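PDB 4XXF: fuculose-1-phosphate aldolase from Glaciozyma antarctica, which belongs to the class II aldolase/adducin family of alpha/beta proteins with an AraD-like fold and carries a bound zinc ion. Local coordinates for residues A28-I32 with Y244-I248; H45-R49 with H102-H106; G182-V186 with F197-E201; D191-W196 with E234-Q240. All coordinates share one frame. Where two conformers were deposited one is given. Residues are numbered along the deposited sequence.

Contact 1 of 4, residues A28-I32 with Y244-I248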
loop_
_atom_site.group_PDB
_atom_site.type_symbol
_atom_site.label_atom_id
_atom_site.label_comp_id
_atom_site.label_asym_id
_atom_site.label_seq_id
_atom_site.Cartn_x
_atom_site.Cartn_y
_atom_site.Cartn_z
ATOM N N ALA A 28 -1.901 10.749 20.322
ATOM C CA ALA A 28 -1.353 9.489 19.826
ATOM C C ALA A 28 -2.383 8.771 18.958
ATOM O O ALA A 28 -2.050 8.214 17.915
ATOM C CB ALA A 28 -0.910 8.607 20.980
ATOM N N ALA A 29 -3.642 8.787 19.379
ATOM C CA ALA A 29 -4.708 8.135 18.618
ATOM C C ALA A 29 -4.890 8.786 17.244
ATOM O O ALA A 29 -5.006 8.097 16.222
ATOM C CB ALA A 29 -6.013 8.165 19.393
ATOM N N ILE A 30 -4.897 10.111 17.219
ATOM C CA ILE A 30 -5.020 10.859 15.977
ATOM C C ILE A 30 -3.826 10.556 15.062
ATOM O O ILE A 30 -3.983 10.337 13.848
ATOM C CB ILE A 30 -5.130 12.346 16.283
ATOM C CG1 ILE A 30 -6.460 12.626 16.997
ATOM C CG2 ILE A 30 -5.001 13.150 15.006
ATOM C CD1 ILE A 30 -6.504 13.963 17.753
ATOM N N ARG A 31 -2.630 10.499 15.647
ATOM C CA ARG A 31 -1.428 10.139 14.887
ATOM C C ARG A 31 -1.498 8.704 14.337
ATOM O O ARG A 31 -1.016 8.429 13.217
ATOM C CB ARG A 31 -0.175 10.315 15.752
ATOM C CG ARG A 31 0.185 11.783 15.992
ATOM C CD ARG A 31 1.057 12.331 14.858
ATOM N NE ARG A 31 1.507 13.688 15.148
ATOM C CZ ARG A 31 2.707 14.165 14.850
ATOM N NH1 ARG A 31 3.615 13.394 14.275
ATOM N NH2 ARG A 31 3.014 15.410 15.171
ATOM N N ILE A 32 -2.090 7.785 15.095
ATOM C CA ILE A 32 -2.295 6.427 14.600
ATOM C C ILE A 32 -3.224 6.448 13.389
ATOM O O ILE A 32 -2.963 5.781 12.380
ATOM C CB ILE A 32 -2.876 5.494 15.700
ATOM C CG1 ILE A 32 -1.803 5.147 16.730
ATOM C CG2 ILE A 32 -3.501 4.235 15.083
ATOM C CD1 ILE A 32 -2.360 4.670 18.063
ATOM N N TYR A 244 -0.375 -0.561 18.846
ATOM C CA TYR A 244 -0.435 0.603 17.962
ATOM C C TYR A 244 0.061 1.847 18.695
ATOM O O TYR A 244 0.754 2.690 18.109
ATOM C CB TYR A 244 -1.861 0.815 17.425
ATOM C CG TYR A 244 -2.363 -0.365 16.625
ATOM C CD1 TYR A 244 -2.101 -0.480 15.261
ATOM C CD2 TYR A 244 -3.088 -1.381 17.240
ATOM C CE1 TYR A 244 -2.548 -1.590 14.534
ATOM C CE2 TYR A 244 -3.530 -2.468 16.537
ATOM C CZ TYR A 244 -3.266 -2.580 15.192
ATOM O OH TYR A 244 -3.722 -3.676 14.507
ATOM N N PHE A 245 -0.282 1.975 19.975
ATOM C CA PHE A 245 0.230 3.086 20.767
ATOM C C PHE A 245 1.720 2.957 21.046
ATOM O O PHE A 245 2.437 3.956 21.027
ATOM C CB PHE A 245 -0.560 3.210 22.082
ATOM C CG PHE A 245 -1.939 3.799 21.893
ATOM C CD1 PHE A 245 -2.104 5.177 21.880
ATOM C CD2 PHE A 245 -3.053 2.989 21.676
ATOM C CE1 PHE A 245 -3.365 5.747 21.696
ATOM C CE2 PHE A 245 -4.322 3.555 21.490
ATOM C CZ PHE A 245 -4.468 4.943 21.487
ATOM N N GLN A 246 2.201 1.741 21.283
ATOM C CA GLN A 246 3.637 1.552 21.458
ATOM C C GLN A 246 4.395 2.032 20.229
ATOM O O GLN A 246 5.377 2.764 20.339
ATOM C CB GLN A 246 3.977 0.087 21.701
ATOM C CG GLN A 246 3.434 -0.525 22.978
ATOM C CD GLN A 246 3.340 -2.035 22.856
ATOM O OE1 GLN A 246 4.102 -2.656 22.113
ATOM N NE2 GLN A 246 2.409 -2.639 23.581
ATOM N N VAL A 247 3.923 1.627 19.056
ATOM C CA VAL A 247 4.626 1.944 17.821
ATOM C C VAL A 247 4.560 3.434 17.505
ATOM O O VAL A 247 5.579 4.031 17.147
ATOM C CB VAL A 247 4.077 1.112 16.632
ATOM C CG1 VAL A 247 4.655 1.614 15.293
ATOM C CG2 VAL A 247 4.433 -0.362 16.826
ATOM N N ILE A 248 3.395 4.054 17.644
ATOM C CA ILE A 248 3.320 5.453 17.244
ATOM C C ILE A 248 4.170 6.340 18.174
ATOM O O ILE A 248 4.735 7.351 17.732
ATOM C CB ILE A 248 1.849 5.960 17.180
ATOM C CG1 ILE A 248 1.741 7.193 16.269
ATOM C CG2 ILE A 248 1.289 6.244 18.562
ATOM C CD1 ILE A 248 2.049 6.923 14.788
#
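Helix 15-36 and the C-terminal helix 234-256 meet here nearly at right angles (88°), their segment axes 9.6 Å apart, and what fills the gap is almost wholly aliphatic and aromatic. The apolar packing centres on Ile32, whose CG1 lies 3.8 Å from Ile248 CG2 and whose CD1 lies 3.9 Å from Tyr244 CB. Ala28 is small enough to sit between two larger residues, its CB 3.7 Å from Phe245 CD1 and 4.0 Å from Ile248 CG2. A CH-pi contact adds to this: Ile32 CD1 stands 3.7 Å from the centroid of the Phe245 ring, only 5° off its normal, while Ala28 CB touches the edge of that ring. The polar groups turn elsewhere. Arg31 lends its CB to Ile248 CG1 (3.7 Å), but its guanidinium bonds to Met69 O and pairs with Glu255; Tyr244 OH meets Thr41 N of the second subunit. Cohesion between the two segments therefore rests on shape and hydrophobic burial, with polar ends spent on other partners.

Contact 2 of 4, residues H45-R49 with H102-H106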
loop_
_atom_site.group_PDB
_atom_site.type_symbol
_atom_site.label_atom_id
_atom_site.label_comp_id
_atom_site.label_asym_id
_atom_site.label_seq_id
_atom_site.Cartn_x
_atom_site.Cartn_y
_atom_site.Cartn_z
ATOM N N HIS A 45 -13.122 13.244 13.412
ATOM C CA HIS A 45 -12.979 13.815 14.727
ATOM C C HIS A 45 -12.771 12.701 15.724
ATOM O O HIS A 45 -13.331 11.613 15.613
ATOM C CB HIS A 45 -14.203 14.660 15.095
ATOM C CG HIS A 45 -15.329 14.540 14.119
ATOM N ND1 HIS A 45 -16.306 13.574 14.223
ATOM C CD2 HIS A 45 -15.623 15.253 13.007
ATOM C CE1 HIS A 45 -17.161 13.705 13.225
ATOM N NE2 HIS A 45 -16.764 14.712 12.467
ATOM N N LEU A 46 -11.905 12.991 16.679
ATOM C CA LEU A 46 -11.696 12.107 17.814
ATOM C C LEU A 46 -11.859 12.959 19.058
ATOM O O LEU A 46 -11.260 14.027 19.167
ATOM C CB LEU A 46 -10.312 11.449 17.780
ATOM C CG LEU A 46 -10.065 10.305 16.793
ATOM C CD1 LEU A 46 -9.895 10.808 15.354
ATOM C CD2 LEU A 46 -8.841 9.523 17.229
ATOM N N THR A 47 -12.702 12.506 19.979
ATOM C CA THR A 47 -12.966 13.273 21.189
ATOM C C THR A 47 -12.674 12.462 22.440
ATOM O O THR A 47 -12.771 11.227 22.432
ATOM C CB THR A 47 -14.435 13.742 21.261
ATOM O OG1 THR A 47 -15.317 12.615 21.141
ATOM C CG2 THR A 47 -14.754 14.751 20.148
ATOM N N VAL A 48 -12.283 13.161 23.504
ATOM C CA VAL A 48 -12.237 12.540 24.822
ATOM C C VAL A 48 -12.863 13.489 25.845
ATOM O O VAL A 48 -12.638 14.701 25.837
ATOM C CB VAL A 48 -10.785 12.136 25.236
ATOM C CG1 VAL A 48 -9.884 13.355 25.387
ATOM C CG2 VAL A 48 -10.800 11.318 26.519
ATOM N N ARG A 49 -13.677 12.914 26.717
ATOM C CA ARG A 49 -14.317 13.677 27.775
ATOM C C ARG A 49 -13.275 14.179 28.760
ATOM O O ARG A 49 -12.391 13.425 29.178
ATOM C CB ARG A 49 -15.331 12.797 28.486
ATOM C CG ARG A 49 -16.342 13.536 29.319
ATOM C CD ARG A 49 -17.145 12.547 30.106
ATOM N NE ARG A 49 -17.938 11.604 29.305
ATOM C CZ ARG A 49 -19.170 11.849 28.851
ATOM N NH1 ARG A 49 -19.728 13.037 29.038
ATOM N NH2 ARG A 49 -19.847 10.919 28.198
ATOM N N HIS A 102 -20.779 13.572 18.143
ATOM C CA HIS A 102 -20.108 13.055 19.327
ATOM C C HIS A 102 -20.802 13.540 20.591
ATOM O O HIS A 102 -21.009 12.780 21.531
ATOM C CB HIS A 102 -18.637 13.468 19.355
ATOM C CG HIS A 102 -17.801 12.820 18.297
ATOM N ND1 HIS A 102 -16.502 12.410 18.523
ATOM C CD2 HIS A 102 -18.065 12.532 17.001
ATOM C CE1 HIS A 102 -16.010 11.885 17.416
ATOM N NE2 HIS A 102 -16.937 11.944 16.479
ATOM N N SER A 103 -21.178 14.810 20.609
ATOM C CA SER A 103 -21.778 15.381 21.795
ATOM C C SER A 103 -23.056 14.632 22.176
ATOM O O SER A 103 -23.283 14.337 23.359
ATOM C CB SER A 103 -22.072 16.862 21.578
ATOM O OG SER A 103 -22.573 17.430 22.767
ATOM N N ALA A 104 -23.888 14.324 21.181
ATOM C CA ALA A 104 -25.128 13.587 21.424
ATOM C C ALA A 104 -24.843 12.214 22.026
ATOM O O ALA A 104 -25.519 11.795 22.960
ATOM C CB ALA A 104 -25.938 13.443 20.140
ATOM N N ILE A 105 -23.834 11.513 21.515
ATOM C CA ILE A 105 -23.494 10.214 22.084
ATOM C C ILE A 105 -22.939 10.333 23.518
ATOM O O ILE A 105 -23.355 9.582 24.405
ATOM C CB ILE A 105 -22.474 9.467 21.199
ATOM C CG1 ILE A 105 -23.077 9.165 19.823
ATOM C CG2 ILE A 105 -22.008 8.185 21.899
ATOM C CD1 ILE A 105 -22.029 8.769 18.776
ATOM N N HIS A 106 -21.991 11.251 23.736
ATOM C CA HIS A 106 -21.429 11.471 25.078
ATOM C C HIS A 106 -22.540 11.798 26.099
ATOM O O HIS A 106 -22.466 11.404 27.268
ATOM C CB HIS A 106 -20.393 12.618 25.081
ATOM C CG HIS A 106 -19.060 12.283 24.474
ATOM N ND1 HIS A 106 -18.178 11.377 25.026
ATOM C CD2 HIS A 106 -18.420 12.823 23.409
ATOM C CE1 HIS A 106 -17.077 11.335 24.294
ATOM N NE2 HIS A 106 -17.198 12.205 23.304
#
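In this alpha/beta fold, strand 45-49 belongs to the central mixed sheet and helix 96-108 packs on one of its faces, with helix 15-36 covering the other through Leu46 and Val48. The segments run at 33° to each other, 10.3 Å between axes, and the strand residues facing the helix, His45, Thr47 and Arg49, are all polar. Thr47 OG1 is the hub: it hydrogen-bonds at 2.9 Å to ND1 of His102 and at 2.9 Å to NE2 of His106, one helical turn on. A hydroxyl has a single proton, so it can donate to at most one of these rings. The other nitrogen of His106, ND1, is taken up by Val112 O, so both polar atoms of that ring are satisfied. His102 NE2 lies 2.9 Å from His45 ND1, and their rings meet obliquely, centroids 4.7 Å apart. His45 also touches the ring of His117, a zinc ligand, and its side chain is about 5 Å from the metal, which links this polar row to the surroundings of the zinc site. Arg49 reaches over to the helix backbone; its guanidinium has Lys54 O and Val112 O as further acceptors and presents one face to His106 ND1. The bond from Arg49 NH2 to His106 O is 2.8 Å long and almost perfectly straight, with an N-H...O angle of 178°.

Contact 3 of 4, residues G182-V186 with F197-E201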
loop_
_atom_site.group_PDB
_atom_site.type_symbol
_atom_site.label_atom_id
_atom_site.label_comp_id
_atom_site.label_asym_id
_atom_site.label_seq_id
_atom_site.Cartn_x
_atom_site.Cartn_y
_atom_site.Cartn_z
ATOM N N GLY A 182 -19.460 6.041 6.560
ATOM C CA GLY A 182 -18.277 5.400 7.101
ATOM C C GLY A 182 -18.526 4.874 8.496
ATOM O O GLY A 182 -19.648 4.515 8.842
ATOM N N LEU A 183 -17.474 4.870 9.296
ATOM C CA LEU A 183 -17.476 4.199 10.592
ATOM C C LEU A 183 -17.402 5.166 11.756
ATOM O O LEU A 183 -16.751 6.204 11.673
ATOM C CB LEU A 183 -16.288 3.246 10.687
ATOM C CG LEU A 183 -16.081 2.278 9.524
ATOM C CD1 LEU A 183 -14.805 1.489 9.782
ATOM C CD2 LEU A 183 -17.262 1.358 9.392
ATOM N N LEU A 184 -18.024 4.788 12.864
ATOM C CA LEU A 184 -17.838 5.492 14.125
ATOM C C LEU A 184 -17.741 4.460 15.248
ATOM O O LEU A 184 -18.513 3.489 15.270
ATOM C CB LEU A 184 -18.988 6.476 14.365
ATOM C CG LEU A 184 -18.983 7.281 15.669
ATOM C CD1 LEU A 184 -19.682 8.607 15.469
ATOM C CD2 LEU A 184 -19.667 6.530 16.804
ATOM N N THR A 185 -16.799 4.658 16.172
ATOM C CA THR A 185 -16.646 3.752 17.304
ATOM C C THR A 185 -16.610 4.535 18.598
ATOM O O THR A 185 -16.300 5.729 18.612
ATOM C CB THR A 185 -15.373 2.893 17.207
ATOM O OG1 THR A 185 -14.226 3.752 17.225
ATOM C CG2 THR A 185 -15.379 2.063 15.930
ATOM N N VAL A 186 -16.944 3.858 19.695
ATOM C CA VAL A 186 -16.934 4.487 21.011
ATOM C C VAL A 186 -16.200 3.593 21.995
ATOM O O VAL A 186 -16.057 2.390 21.765
ATOM C CB VAL A 186 -18.369 4.767 21.532
ATOM C CG1 VAL A 186 -19.158 5.577 20.513
ATOM C CG2 VAL A 186 -19.085 3.455 21.865
ATOM N N PHE A 197 -12.021 0.835 16.103
ATOM C CA PHE A 197 -11.966 1.441 14.776
ATOM C C PHE A 197 -10.991 0.683 13.873
ATOM O O PHE A 197 -11.320 0.366 12.727
ATOM C CB PHE A 197 -11.585 2.926 14.848
ATOM C CG PHE A 197 -11.945 3.680 13.603
ATOM C CD1 PHE A 197 -11.147 3.596 12.470
ATOM C CD2 PHE A 197 -13.096 4.441 13.541
ATOM C CE1 PHE A 197 -11.494 4.254 11.301
ATOM C CE2 PHE A 197 -13.424 5.121 12.380
ATOM C CZ PHE A 197 -12.626 5.020 11.262
ATOM N N ILE A 198 -9.790 0.400 14.372
ATOM C CA ILE A 198 -8.802 -0.354 13.601
ATOM C C ILE A 198 -9.366 -1.711 13.179
ATOM O O ILE A 198 -9.220 -2.141 12.023
ATOM C CB ILE A 198 -7.503 -0.558 14.412
ATOM C CG1 ILE A 198 -6.763 0.772 14.565
ATOM C CG2 ILE A 198 -6.588 -1.569 13.741
ATOM C CD1 ILE A 198 -5.676 0.735 15.652
ATOM N N MET A 199 -10.006 -2.402 14.118
ATOM C CA MET A 199 -10.525 -3.732 13.829
ATOM C C MET A 199 -11.702 -3.686 12.872
ATOM O O MET A 199 -11.853 -4.580 12.035
ATOM C CB MET A 199 -10.902 -4.453 15.126
ATOM C CG MET A 199 -9.679 -4.731 16.001
ATOM S SD MET A 199 -10.100 -5.558 17.551
ATOM C CE MET A 199 -10.387 -7.233 16.974
ATOM N N LEU A 200 -12.545 -2.666 12.987
ATOM C CA LEU A 200 -13.718 -2.573 12.114
ATOM C C LEU A 200 -13.301 -2.195 10.696
ATOM O O LEU A 200 -13.804 -2.777 9.734
ATOM C CB LEU A 200 -14.733 -1.566 12.671
ATOM C CG LEU A 200 -16.077 -1.458 11.949
ATOM C CD1 LEU A 200 -16.756 -2.816 11.872
ATOM C CD2 LEU A 200 -16.942 -0.470 12.691
ATOM N N GLU A 201 -12.371 -1.252 10.561
ATOM C CA GLU A 201 -11.848 -0.901 9.244
ATOM C C GLU A 201 -11.222 -2.122 8.573
ATOM O O GLU A 201 -11.460 -2.381 7.388
ATOM C CB GLU A 201 -10.832 0.242 9.355
ATOM C CG GLU A 201 -10.089 0.610 8.045
ATOM C CD GLU A 201 -10.940 1.282 6.985
ATOM O OE1 GLU A 201 -12.136 1.569 7.236
ATOM O OE2 GLU A 201 -10.377 1.544 5.900
#
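This buried strand-to-helix contact closes a beta-alpha unit at the heart of the alpha/beta fold: strand 182-187, which follows the zinc ligand His181, leads through a short turn into helix 190-213, and the helix doubles back across the sheet face. The segments run close to antiparallel (149°), with axes 8.9 Å apart. Leu183 and Thr185, alternate residues of the strand, face the helix, whereas Leu184 between them points to the far side, against helix 96-108. Leu183 fills the groove between Phe197 and Leu200, spaced three residues apart: its CD2 is 3.8 Å from Leu200 CD2, its CB is 3.8 Å from Phe197 CE2, and its CD1 lies over one face of the phenyl ring. Thr185 packs nearer the start of the helix, its CG2 3.6 Å from Phe197 N, while its OG1 sits at the ring edge and hydrogen-bonds to Ala193 O. Beyond the leucine, the carboxylate of Glu201 turns to Ser120 OG and to the backbone amides of Tyr122 and Gly123. The carbonyl oxygen of Leu183 accepts a hydrogen bond from ND1 of His117, another zinc ligand, and Phe197 CE2 lies 3.6 Å from that same Leu183 O.

Contact 4 of 4, residues D191-W196 with E234-Q240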
loop_
_atom_site.group_PDB
_atom_site.type_symbol
_atom_site.label_atom_id
_atom_site.label_comp_id
_atom_site.label_asym_id
_atom_site.label_seq_id
_atom_site.Cartn_x
_atom_site.Cartn_y
_atom_site.Cartn_z
ATOM N N ASP A 191 -8.200 4.222 24.130
ATOM C CA ASP A 191 -7.545 3.037 23.587
ATOM C C ASP A 191 -8.545 2.047 23.006
ATOM O O ASP A 191 -8.372 1.569 21.889
ATOM C CB ASP A 191 -6.729 2.353 24.678
ATOM C CG ASP A 191 -5.685 3.267 25.297
ATOM O OD1 ASP A 191 -4.499 2.878 25.329
ATOM O OD2 ASP A 191 -6.041 4.377 25.753
ATOM N N SER A 192 -9.605 1.741 23.753
ATOM C CA SER A 192 -10.550 0.766 23.234
ATOM C C SER A 192 -11.300 1.315 22.023
ATOM O O SER A 192 -11.513 0.581 21.067
ATOM C CB SER A 192 -11.528 0.297 24.318
ATOM O OG SER A 192 -12.385 1.335 24.758
ATOM N N ALA A 193 -11.680 2.590 22.030
ATOM C CA ALA A 193 -12.332 3.167 20.853
ATOM C C ALA A 193 -11.447 3.038 19.609
ATOM O O ALA A 193 -11.936 2.747 18.513
ATOM C CB ALA A 193 -12.680 4.622 21.095
ATOM N N VAL A 194 -10.147 3.248 19.785
ATOM C CA VAL A 194 -9.183 3.119 18.703
ATOM C C VAL A 194 -9.066 1.670 18.235
ATOM O O VAL A 194 -9.077 1.418 17.025
ATOM C CB VAL A 194 -7.815 3.663 19.140
ATOM C CG1 VAL A 194 -6.724 3.280 18.149
ATOM C CG2 VAL A 194 -7.866 5.174 19.254
ATOM N N ALA A 195 -8.983 0.719 19.171
ATOM C CA ALA A 195 -8.941 -0.690 18.789
ATOM C C ALA A 195 -10.155 -1.053 17.961
ATOM O O ALA A 195 -10.034 -1.705 16.923
ATOM C CB ALA A 195 -8.864 -1.607 20.013
ATOM N N TRP A 196 -11.335 -0.628 18.400
ATOM C CA TRP A 196 -12.537 -0.990 17.658
ATOM C C TRP A 196 -12.532 -0.383 16.253
ATOM O O TRP A 196 -12.969 -1.034 15.302
ATOM C CB TRP A 196 -13.806 -0.584 18.406
ATOM C CG TRP A 196 -13.900 -1.056 19.830
ATOM C CD1 TRP A 196 -14.433 -0.341 20.872
ATOM C CD2 TRP A 196 -13.503 -2.330 20.380
ATOM N NE1 TRP A 196 -14.376 -1.080 22.028
ATOM C CE2 TRP A 196 -13.799 -2.296 21.756
ATOM C CE3 TRP A 196 -12.915 -3.488 19.849
ATOM C CZ2 TRP A 196 -13.562 -3.378 22.602
ATOM C CZ3 TRP A 196 -12.670 -4.560 20.695
ATOM C CH2 TRP A 196 -12.984 -4.492 22.058
ATOM N N GLU A 234 -14.317 -4.273 27.053
ATOM C CA GLU A 234 -13.526 -3.048 27.045
ATOM C C GLU A 234 -12.075 -3.233 27.465
ATOM O O GLU A 234 -11.196 -2.594 26.898
ATOM C CB GLU A 234 -14.215 -1.992 27.911
ATOM C CG GLU A 234 -15.477 -1.422 27.250
ATOM C CD GLU A 234 -15.145 -0.667 25.974
ATOM O OE1 GLU A 234 -14.516 0.404 26.083
ATOM O OE2 GLU A 234 -15.496 -1.146 24.868
ATOM N N GLN A 235 -11.806 -4.118 28.422
ATOM C CA GLN A 235 -10.418 -4.416 28.774
ATOM C C GLN A 235 -9.679 -5.082 27.614
ATOM O O GLN A 235 -8.509 -4.790 27.366
ATOM C CB GLN A 235 -10.340 -5.300 30.016
ATOM C CG GLN A 235 -10.610 -4.562 31.308
ATOM C CD GLN A 235 -10.547 -5.480 32.505
ATOM O OE1 GLN A 235 -11.576 -5.933 33.008
ATOM N NE2 GLN A 235 -9.336 -5.772 32.965
ATOM N N ALA A 236 -10.353 -5.984 26.905
ATOM C CA ALA A 236 -9.749 -6.587 25.718
ATOM C C ALA A 236 -9.462 -5.543 24.646
ATOM O O ALA A 236 -8.434 -5.606 23.974
ATOM C CB ALA A 236 -10.643 -7.682 25.152
ATOM N N GLY A 237 -10.360 -4.574 24.499
ATOM C CA GLY A 237 -10.135 -3.487 23.564
ATOM C C GLY A 237 -8.904 -2.680 23.908
ATOM O O GLY A 237 -8.085 -2.371 23.043
ATOM N N TYR A 238 -8.768 -2.355 25.193
ATOM C CA TYR A 238 -7.602 -1.630 25.671
ATOM C C TYR A 238 -6.319 -2.370 25.273
ATOM O O TYR A 238 -5.378 -1.793 24.724
ATOM C CB TYR A 238 -7.673 -1.442 27.199
ATOM C CG TYR A 238 -6.694 -0.410 27.701
ATOM C CD1 TYR A 238 -5.373 -0.741 27.979
ATOM C CD2 TYR A 238 -7.082 0.909 27.835
ATOM C CE1 TYR A 238 -4.469 0.223 28.401
ATOM C CE2 TYR A 238 -6.195 1.874 28.250
ATOM C CZ TYR A 238 -4.894 1.531 28.526
ATOM O OH TYR A 238 -4.032 2.528 28.926
ATOM N N PHE A 239 -6.291 -3.668 25.541
ATOM C CA PHE A 239 -5.099 -4.461 25.261
ATOM C C PHE A 239 -4.849 -4.602 23.751
ATOM O O PHE A 239 -3.705 -4.517 23.279
ATOM C CB PHE A 239 -5.237 -5.836 25.921
ATOM C CG PHE A 239 -3.962 -6.625 25.966
ATOM C CD1 PHE A 239 -2.887 -6.187 26.722
ATOM C CD2 PHE A 239 -3.850 -7.826 25.288
ATOM C CE1 PHE A 239 -1.710 -6.923 26.775
ATOM C CE2 PHE A 239 -2.675 -8.566 25.340
ATOM C CZ PHE A 239 -1.612 -8.109 26.091
ATOM N N GLN A 240 -5.913 -4.799 22.984
ATOM C CA GLN A 240 -5.767 -4.979 21.542
ATOM C C GLN A 240 -5.234 -3.713 20.843
ATOM O O GLN A 240 -4.563 -3.817 19.813
ATOM C CB GLN A 240 -7.102 -5.428 20.933
ATOM C CG GLN A 240 -7.410 -6.909 21.181
ATOM C CD GLN A 240 -8.851 -7.297 20.873
ATOM O OE1 GLN A 240 -9.794 -6.813 21.506
ATOM N NE2 GLN A 240 -9.027 -8.181 19.904
HETATM O O HOH W 1 -3.606 0.383 24.873
HETATM O O HOH W 2 -5.060 5.095 28.266
#
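Trp196 brings the CH2 corner of its indole up to the backbone of Gly237, 3.4 Å from the glycine CA, on ground that any side chain at that position would occupy: an ideal CB on Gly237 would fall 2.5 Å from Trp196 CZ2 and 3.0 Å from Ser192 CB. Without one, the helices come very close, 7.2 Å between segment axes and 4.3 Å between the CA atoms of Ser192 and Gly237, and Ala195 CB reaches within 3.2 Å of Gly237 O. Glu234 secures one side of the crossing with both carboxylate oxygens: OE1 accepts from Ser192 OG (2.7 Å) and OE2 from Trp196 NE1 (3.1 Å), while OE1 also receives Thr188 N. On the other side, Asp191 sets OD1 over a face of the Tyr238 ring, its CG 3.3 Å from Tyr238 CE2. Two waters extend this pairing: one donates to Asp191 OD1 (2.7 Å) and to Tyr238 O (2.8 Å), the other joins Asp191 OD2 to Tyr238 OH, each at 2.8 Å. Asp191 OD1 is also salt-bridged to Arg25. Small residues at the crossing point, Gly237, Ser192 and Ala195, let helix 234-256 pack this closely across helix 190-213, at 76°, in this alpha/beta fold.

In the fold
All four contacts are buried, and contact 3 lies nearest the chain centre. Contacts 2 and 3 join helices to the same central sheet and touch through Ile105 with Leu184 and Val186; contacts 1 and 4 are helix-on-helix crossings that share helix 234-256. Helix 190-213 serves both contacts 3 and 4, which Thr185 OG1 connects by a probable hydrogen bond to Ala193 O (2.8 Å), while Ala29 and Phe245 of contact 1 pack on Val194 of contact 4. Chemistry varies with place: contact 2, closest to zinc, is rich in histidine; contacts 1 and 3 are mainly hydrophobic; contact 4 mixes close backbone packing with carboxylate and water bridges. Contacts 1, 3 and 4 also touch the second subunit.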